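Local coordinates for protein purine nucleosidase, (IunH-1) (Sulfolobus solfataricus, PDB 3T8J) that belongs to the nucleoside hydrolase family and holds a sodium ion near the carboxyl ends of parallel strands in its central sheet, at residues I5-T10 with L124-L129; A104-A109 with A128-L133. All blocks are in the same frame, centred on the assembly; numbering follows the deposited sequence.

Contact 1 (I5-T10 with L124-L129). With NA (sodium ion), chain B.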
ATOM      1  N   ILE A   5       7.385  -0.203 -35.426  1.00 19.13           N
ATOM      2  CA  ILE A   5       8.518  -0.460 -34.518  1.00 19.55           C
ATOM      3  C   ILE A   5       8.179  -1.709 -33.731  1.00 18.93           C
ATOM      4  O   ILE A   5       7.050  -1.873 -33.257  1.00 20.10           O
ATOM      5  CB  ILE A   5       8.724   0.689 -33.524  1.00 19.78           C
ATOM      6  CG1 ILE A   5       9.161   1.941 -34.243  1.00 20.37           C
ATOM      7  CG2 ILE A   5       9.711   0.284 -32.401  1.00 21.29           C
ATOM      8  CD1 ILE A   5       9.305   3.185 -33.317  1.00 23.97           C
ATOM      9  N   ILE A   6       9.169  -2.610 -33.572  1.00 18.99           N
ATOM     10  CA  ILE A   6       8.996  -3.761 -32.691  1.00 20.18           C
ATOM     11  C   ILE A   6       9.937  -3.596 -31.505  1.00 19.95           C
ATOM     12  O   ILE A   6      11.122  -3.360 -31.681  1.00 20.08           O
ATOM     13  CB  ILE A   6       9.200  -5.127 -33.448  1.00 21.11           C
ATOM     14  CG1 ILE A   6       8.914  -6.324 -32.530  1.00 20.94           C
ATOM     15  CG2 ILE A   6      10.565  -5.243 -34.091  1.00 22.67           C
ATOM     16  CD1 ILE A   6       8.925  -7.676 -33.287  1.00 22.78           C
ATOM     17  N   ASP A   7       9.381  -3.700 -30.297  1.00 19.69           N
ATOM     18  CA  ASP A   7      10.102  -3.494 -29.036  1.00 19.93           C
ATOM     19  C   ASP A   7      10.265  -4.843 -28.348  1.00 20.53           C
ATOM     20  O   ASP A   7       9.280  -5.501 -28.016  1.00 20.99           O
ATOM     21  CB  ASP A   7       9.333  -2.484 -28.168  1.00 19.81           C
ATOM     22  CG  ASP A   7      10.112  -2.045 -26.921  1.00 23.24           C
ATOM     23  OD1 ASP A   7      11.138  -1.319 -27.014  1.00 22.70           O
ATOM     24  OD2 ASP A   7       9.703  -2.448 -25.795  1.00 26.77           O
ATOM     25  N   CYS A   8      11.532  -5.231 -28.165  1.00 20.05           N
ATOM     26  CA  CYS A   8      11.948  -6.605 -27.833  1.00 20.48           C
ATOM     27  C   CYS A   8      12.847  -6.709 -26.587  1.00 20.30           C
ATOM     28  O   CYS A   8      13.885  -6.040 -26.498  1.00 20.69           O
ATOM     29  CB  CYS A   8      12.759  -7.188 -29.001  1.00 21.46           C
ATOM     30  SG  CYS A   8      11.855  -7.337 -30.525  1.00 23.87           S
ATOM     31  N   ASP A   9      12.476  -7.608 -25.659  1.00 20.33           N
ATOM     32  CA  ASP A   9      13.388  -8.156 -24.635  1.00 20.59           C
ATOM     33  C   ASP A   9      13.839  -9.513 -25.167  1.00 21.65           C
ATOM     34  O   ASP A   9      13.392 -10.560 -24.737  1.00 22.42           O
ATOM     35  CB  ASP A   9      12.771  -8.231 -23.214  1.00 19.45           C
ATOM     36  CG  ASP A   9      11.468  -9.052 -23.107  1.00 20.72           C
ATOM     37  OD1 ASP A   9      11.203  -9.597 -22.007  1.00 20.16           O
ATOM     38  OD2 ASP A   9      10.648  -9.116 -24.064  1.00 22.15           O
ATOM     39  N   THR A  10      14.684  -9.446 -26.185  1.00 22.11           N
ATOM     40  CA  THR A  10      14.695 -10.446 -27.263  1.00 22.73           C
ATOM     41  C   THR A  10      14.946 -11.886 -26.835  1.00 23.18           C
ATOM     42  O   THR A  10      16.056 -12.229 -26.418  1.00 24.48           O
ATOM     43  CB  THR A  10      15.791 -10.106 -28.294  1.00 22.41           C
ATOM     44  OG1 THR A  10      15.906  -8.676 -28.477  1.00 22.95           O
ATOM     45  CG2 THR A  10      15.499 -10.807 -29.631  1.00 24.41           C
ATOM     46  N   LEU A 124       7.288  -2.207 -20.860  1.00 16.47           N
ATOM     47  CA  LEU A 124       6.893  -0.985 -21.551  1.00 17.10           C
ATOM     48  C   LEU A 124       7.781   0.259 -21.291  1.00 16.49           C
ATOM     49  O   LEU A 124       7.445   1.403 -21.634  1.00 16.97           O
ATOM     50  CB  LEU A 124       5.414  -0.711 -21.233  1.00 17.05           C
ATOM     51  CG  LEU A 124       4.412  -1.695 -21.861  1.00 18.70           C
ATOM     52  CD1 LEU A 124       3.004  -1.585 -21.211  1.00 19.22           C
ATOM     53  CD2 LEU A 124       4.251  -1.489 -23.352  1.00 20.17           C
ATOM     54  N   THR A 125       8.959   0.024 -20.730  1.00 16.24           N
ATOM     55  CA  THR A 125       9.847   1.099 -20.300  1.00 16.51           C
ATOM     56  C   THR A 125      10.216   2.091 -21.419  1.00 16.94           C
ATOM     57  O   THR A 125      10.240   3.291 -21.173  1.00 17.89           O
ATOM     58  CB  THR A 125      11.116   0.506 -19.612  1.00 16.73           C
ATOM     59  OG1 THR A 125      10.708  -0.539 -18.720  1.00 16.36           O
ATOM     60  CG2 THR A 125      11.843   1.603 -18.846  1.00 17.88           C
ATOM     61  N   ASN A 126      10.557   1.607 -22.617  1.00 17.38           N
ATOM     62  CA  ASN A 126      10.969   2.519 -23.696  1.00 17.51           C
ATOM     63  C   ASN A 126       9.818   3.391 -24.171  1.00 17.47           C
ATOM     64  O   ASN A 126      10.015   4.577 -24.439  1.00 19.07           O
ATOM     65  CB  ASN A 126      11.548   1.769 -24.895  1.00 18.37           C
ATOM     66  CG  ASN A 126      12.887   1.155 -24.608  1.00 19.39           C
ATOM     67  OD1 ASN A 126      13.647   1.680 -23.819  1.00 20.73           O
ATOM     68  ND2 ASN A 126      13.187   0.038 -25.282  1.00 20.45           N
ATOM     69  N   LEU A 127       8.626   2.789 -24.311  1.00 16.99           N
ATOM     70  CA  LEU A 127       7.459   3.589 -24.767  1.00 17.69           C
ATOM     71  C   LEU A 127       7.095   4.615 -23.713  1.00 18.12           C
ATOM     72  O   LEU A 127       6.706   5.753 -24.059  1.00 18.51           O
ATOM     73  CB  LEU A 127       6.280   2.690 -25.145  1.00 17.34           C
ATOM     74  CG  LEU A 127       5.030   3.386 -25.699  1.00 18.15           C
ATOM     75  CD1 LEU A 127       5.365   4.094 -26.996  1.00 18.78           C
ATOM     76  CD2 LEU A 127       3.921   2.354 -25.931  1.00 20.00           C
ATOM     77  N   ALA A 128       7.139   4.255 -22.432  1.00 17.62           N
ATOM     78  CA  ALA A 128       6.881   5.205 -21.363  1.00 17.37           C
ATOM     79  C   ALA A 128       7.868   6.360 -21.381  1.00 18.15           C
ATOM     80  O   ALA A 128       7.456   7.514 -21.261  1.00 19.41           O
ATOM     81  CB  ALA A 128       6.886   4.511 -19.980  1.00 17.23           C
ATOM     82  N   LEU A 129       9.164   6.075 -21.502  1.00 18.44           N
ATOM     83  CA  LEU A 129      10.175   7.130 -21.538  0.50 19.44           C
ATOM     84  C   LEU A 129       9.980   8.062 -22.752  1.00 19.80           C
ATOM     85  O   LEU A 129      10.093   9.275 -22.617  1.00 21.19           O
ATOM     86  CB  LEU A 129      11.594   6.532 -21.484  0.50 20.43           C
ATOM     87  CG  LEU A 129      12.730   7.509 -21.167  0.50 22.60           C
ATOM     88  CD1 LEU A 129      12.392   8.448 -20.017  0.50 25.60           C
ATOM     89  CD2 LEU A 129      14.007   6.733 -20.856  0.50 24.80           C
TER
HETATM   90 NA    NA B 401       9.169  -9.427 -25.773  1.00 24.44          NA
HETATM   91  O   HOH W   1       9.480  -0.699 -23.850  1.00 15.78           O
HETATM   92  O   HOH W   2       9.080 -11.729 -25.287  1.00 21.68           O
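Asp7, near the end of strand 3-8, and Asn126, in the first turn of helix 125-133, bring their CA atoms to 8.1 Å, the nearest CA pair across the two segments. The setting is the parallel part of the mixed sheet of an alpha/beta fold: strand 3-8 runs into the Asp-rich loop whose DxDxxxDD sequence pattern is characteristic of nucleoside hydrolases. Direct contact rests on two side chains. Asp7 points its CB toward the helix, and a chi1 of -171° sets CG opposite the backbone N; OD1 then takes a hydrogen bond of 3.0 Å from Asn126 ND2. At 172° the bond is nearly straight; it uses the syn lone pair of OD1, and OD1 lies only 5° out of the Asn126 amide plane, although carboxylate and amide planes stand nearly perpendicular. Both groups have a second hold: Asp7 OD1 also bonds Thr32 OG1, and Asn126 OD1 accepts a hydrogen bond from the backbone N of Ala64, which helps fix the rotation of the amide. The other carboxylate oxygen works through a water. Water 1 donates to Asp7 OD2 at 2.6 Å and accepts from Asn126 N at 2.8 Å, so the carboxylate holds the Asn126 side chain directly and its main chain through the water. Asp7 O also bonds Ser122 OG, a sodium ligand, which places Asp7 in the second shell of the metal. Beyond the strand, Asp9 OD2 binds sodium at 2.3 Å, alongside Asp14, Ile121 O and Ser122 OG, and water 2 coordinates the same ion at 2.4 Å.

Contact 2 (A104-A109 with A128-L133)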
ATOM      1  N   ALA A 104      14.761   7.509 -30.420  1.00 21.94           N
ATOM      2  CA  ALA A 104      14.436   6.960 -31.735  1.00 22.20           C
ATOM      3  C   ALA A 104      12.927   6.846 -31.957  1.00 22.35           C
ATOM      4  O   ALA A 104      12.423   7.138 -33.038  1.00 23.07           O
ATOM      5  CB  ALA A 104      15.111   5.593 -31.938  1.00 22.79           C
ATOM      6  N   ILE A 105      12.200   6.419 -30.935  1.00 21.03           N
ATOM      7  CA  ILE A 105      10.718   6.335 -31.017  1.00 20.51           C
ATOM      8  C   ILE A 105      10.112   7.707 -31.319  1.00 21.34           C
ATOM      9  O   ILE A 105       9.246   7.812 -32.181  1.00 21.73           O
ATOM     10  CB  ILE A 105      10.121   5.725 -29.728  1.00 19.92           C
ATOM     11  CG1 ILE A 105      10.527   4.253 -29.590  1.00 20.47           C
ATOM     12  CG2 ILE A 105       8.572   5.861 -29.707  1.00 20.87           C
ATOM     13  CD1 ILE A 105      10.355   3.695 -28.158  1.00 21.39           C
ATOM     14  N   ILE A 106      10.600   8.749 -30.644  1.00 20.45           N
ATOM     15  CA  ILE A 106      10.097  10.108 -30.905  1.00 21.92           C
ATOM     16  C   ILE A 106      10.392  10.533 -32.355  1.00 22.90           C
ATOM     17  O   ILE A 106       9.499  11.036 -33.063  1.00 24.22           O
ATOM     18  CB  ILE A 106      10.684  11.100 -29.889  1.00 22.95           C
ATOM     19  CG1 ILE A 106      10.139  10.835 -28.487  1.00 23.47           C
ATOM     20  CG2 ILE A 106      10.361  12.555 -30.293  1.00 25.00           C
ATOM     21  CD1 ILE A 106      10.953  11.499 -27.377  1.00 25.17           C
ATOM     22  N   ASP A 107      11.623  10.310 -32.822  1.00 23.73           N
ATOM     23  CA  ASP A 107      11.997  10.678 -34.188  1.00 25.16           C
ATOM     24  C   ASP A 107      11.132   9.957 -35.229  1.00 25.06           C
ATOM     25  O   ASP A 107      10.687  10.556 -36.210  1.00 25.21           O
ATOM     26  CB  ASP A 107      13.476  10.366 -34.418  1.00 26.51           C
ATOM     27  CG  ASP A 107      14.412  11.383 -33.755  1.00 31.64           C
ATOM     28  OD1 ASP A 107      13.954  12.478 -33.370  1.00 34.02           O
ATOM     29  OD2 ASP A 107      15.633  11.093 -33.662  1.00 35.35           O
ATOM     30  N   LEU A 108      10.917   8.662 -35.020  1.00 24.12           N
ATOM     31  CA  LEU A 108      10.154   7.814 -35.941  1.00 24.08           C
ATOM     32  C   LEU A 108       8.649   8.158 -35.918  1.00 24.21           C
ATOM     33  O   LEU A 108       7.974   8.108 -36.956  1.00 24.99           O
ATOM     34  CB  LEU A 108      10.440   6.332 -35.660  1.00 24.36           C
ATOM     35  CG  LEU A 108      11.834   5.922 -36.114  1.00 24.34           C
ATOM     36  CD1 LEU A 108      12.246   4.617 -35.403  1.00 25.02           C
ATOM     37  CD2 LEU A 108      11.936   5.821 -37.624  1.00 24.79           C
ATOM     38  N   ALA A 109       8.141   8.526 -34.749  1.00 23.38           N
ATOM     39  CA  ALA A 109       6.753   8.976 -34.618  1.00 23.30           C
ATOM     40  C   ALA A 109       6.538  10.253 -35.414  1.00 24.94           C
ATOM     41  O   ALA A 109       5.472  10.461 -35.990  1.00 26.50           O
ATOM     42  CB  ALA A 109       6.390   9.168 -33.124  1.00 22.91           C
ATOM     43  N   ALA A 128       7.139   4.255 -22.432  1.00 17.62           N
ATOM     44  CA  ALA A 128       6.881   5.205 -21.363  1.00 17.37           C
ATOM     45  C   ALA A 128       7.868   6.360 -21.381  1.00 18.15           C
ATOM     46  O   ALA A 128       7.456   7.514 -21.261  1.00 19.41           O
ATOM     47  CB  ALA A 128       6.886   4.511 -19.980  1.00 17.23           C
ATOM     48  N   LEU A 129       9.164   6.075 -21.502  1.00 18.44           N
ATOM     49  CA  LEU A 129      10.175   7.130 -21.538  0.50 19.44           C
ATOM     50  C   LEU A 129       9.980   8.062 -22.752  1.00 19.80           C
ATOM     51  O   LEU A 129      10.093   9.275 -22.617  1.00 21.19           O
ATOM     52  CB  LEU A 129      11.594   6.532 -21.484  0.50 20.43           C
ATOM     53  CG  LEU A 129      12.730   7.509 -21.167  0.50 22.60           C
ATOM     54  CD1 LEU A 129      12.392   8.448 -20.017  0.50 25.60           C
ATOM     55  CD2 LEU A 129      14.007   6.733 -20.856  0.50 24.80           C
ATOM     56  N   ALA A 130       9.665   7.495 -23.924  1.00 18.98           N
ATOM     57  CA  ALA A 130       9.392   8.302 -25.102  1.00 19.08           C
ATOM     58  C   ALA A 130       8.197   9.235 -24.840  1.00 19.94           C
ATOM     59  O   ALA A 130       8.242  10.434 -25.177  1.00 20.36           O
ATOM     60  CB  ALA A 130       9.131   7.393 -26.327  1.00 19.54           C
ATOM     61  N   TYR A 131       7.119   8.694 -24.268  1.00 19.08           N
ATOM     62  CA  TYR A 131       5.914   9.515 -23.942  1.00 20.04           C
ATOM     63  C   TYR A 131       6.273  10.645 -22.979  1.00 21.34           C
ATOM     64  O   TYR A 131       5.828  11.780 -23.162  1.00 23.05           O
ATOM     65  CB  TYR A 131       4.782   8.650 -23.358  1.00 20.06           C
ATOM     66  CG  TYR A 131       3.671   9.475 -22.777  1.00 21.13           C
ATOM     67  CD1 TYR A 131       2.767  10.086 -23.611  1.00 21.83           C
ATOM     68  CD2 TYR A 131       3.597   9.719 -21.414  1.00 21.16           C
ATOM     69  CE1 TYR A 131       1.777  10.911 -23.086  1.00 23.64           C
ATOM     70  CE2 TYR A 131       2.621  10.524 -20.880  1.00 23.44           C
ATOM     71  CZ  TYR A 131       1.715  11.111 -21.723  1.00 25.52           C
ATOM     72  OH  TYR A 131       0.710  11.959 -21.229  1.00 27.10           O
ATOM     73  N   LEU A 132       7.025  10.324 -21.925  1.00 22.26           N
ATOM     74  CA  LEU A 132       7.389  11.304 -20.907  1.00 24.42           C
ATOM     75  C   LEU A 132       8.168  12.482 -21.511  1.00 25.41           C
ATOM     76  O   LEU A 132       7.954  13.654 -21.110  1.00 27.08           O
ATOM     77  CB  LEU A 132       8.193  10.653 -19.765  1.00 24.75           C
ATOM     78  CG  LEU A 132       7.411   9.687 -18.865  1.00 25.51           C
ATOM     79  CD1 LEU A 132       8.413   8.847 -18.026  1.00 26.52           C
ATOM     80  CD2 LEU A 132       6.443  10.447 -17.996  1.00 28.51           C
ATOM     81  N   LEU A 133       9.040  12.197 -22.481  1.00 25.36           N
ATOM     82  CA  LEU A 133       9.804  13.237 -23.167  1.00 26.32           C
ATOM     83  C   LEU A 133       8.987  14.014 -24.213  1.00 26.63           C
ATOM     84  O   LEU A 133       9.286  15.191 -24.462  1.00 30.03           O
ATOM     85  CB  LEU A 133      11.034  12.633 -23.811  1.00 26.97           C
ATOM     86  CG  LEU A 133      12.044  12.194 -22.765  1.00 29.49           C
ATOM     87  CD1 LEU A 133      12.985  11.156 -23.331  1.00 32.89           C
ATOM     88  CD2 LEU A 133      12.811  13.405 -22.216  1.00 31.79           C
TER
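The flat group that Ile106 meets across this contact is a backbone one, the carbonyl of Ala130, whose O lies 3.7 Å from Ile106 CD1; no aromatic ring takes part, the side chain of Tyr131 staying at least 7.7 Å from segment 104-109. The motif is helix-on-helix packing within an alpha/beta fold, joining helices 101-111 and 125-133, which come before and after strand 116-120 in the chain. The axes of the two short segments approach to 9.4 Å at a signed angle of -66°, and the nearest CA pair, Ile106 and Ala130, is 6.1 Å apart. Ala130 sits at the centre, its small CB taking contacts from two successive isoleucines. Ile105 presents its CG2 branch, which is anti to the backbone N because CG1 turns beside it (chi1 -67°), and this methyl rests 3.8 Å from Ala130 CB. Ile106 approaches the same methyl more loosely with CG1, then carries its extended arm (chi2 164°) past the Ala130 carbonyl to the next turn. The interface is wholly apolar between side chains. Outside it, Ile137 of helix 137-140 also packs on Ala130, while Leu133 meets Leu129 of the second subunit, so helix 125-133 continues from this intrachain packing into the subunit interface. Ile106 and Leu133 cross at about a right angle, with Ile106 CD1 3.7 Å from Leu133 CB.

Contacts 1 and 2 use the same helix, 125-133, and share Ala128 and Leu129, with centres 10 Å apart. The centre of contact 1 lies about 9 Å from the chain centre and its touching residues are fully buried; that of contact 2 lies about 18 Å out, and Ile106 and Leu133 there are partly open to solvent. Chemistry follows place: the N-terminal turn of the helix offers polar groups to a strand end beside the metal site, whereas its later turns offer aliphatic surface to helix 101-111. The two meet directly through packing. Ile105 CD1 lies 3.8 Å from Asn126 O, and Ile5 CD1 lies 3.9 Å from Leu108 CD1, so helix 101-111 packs against both the strand and the helix of contact 1.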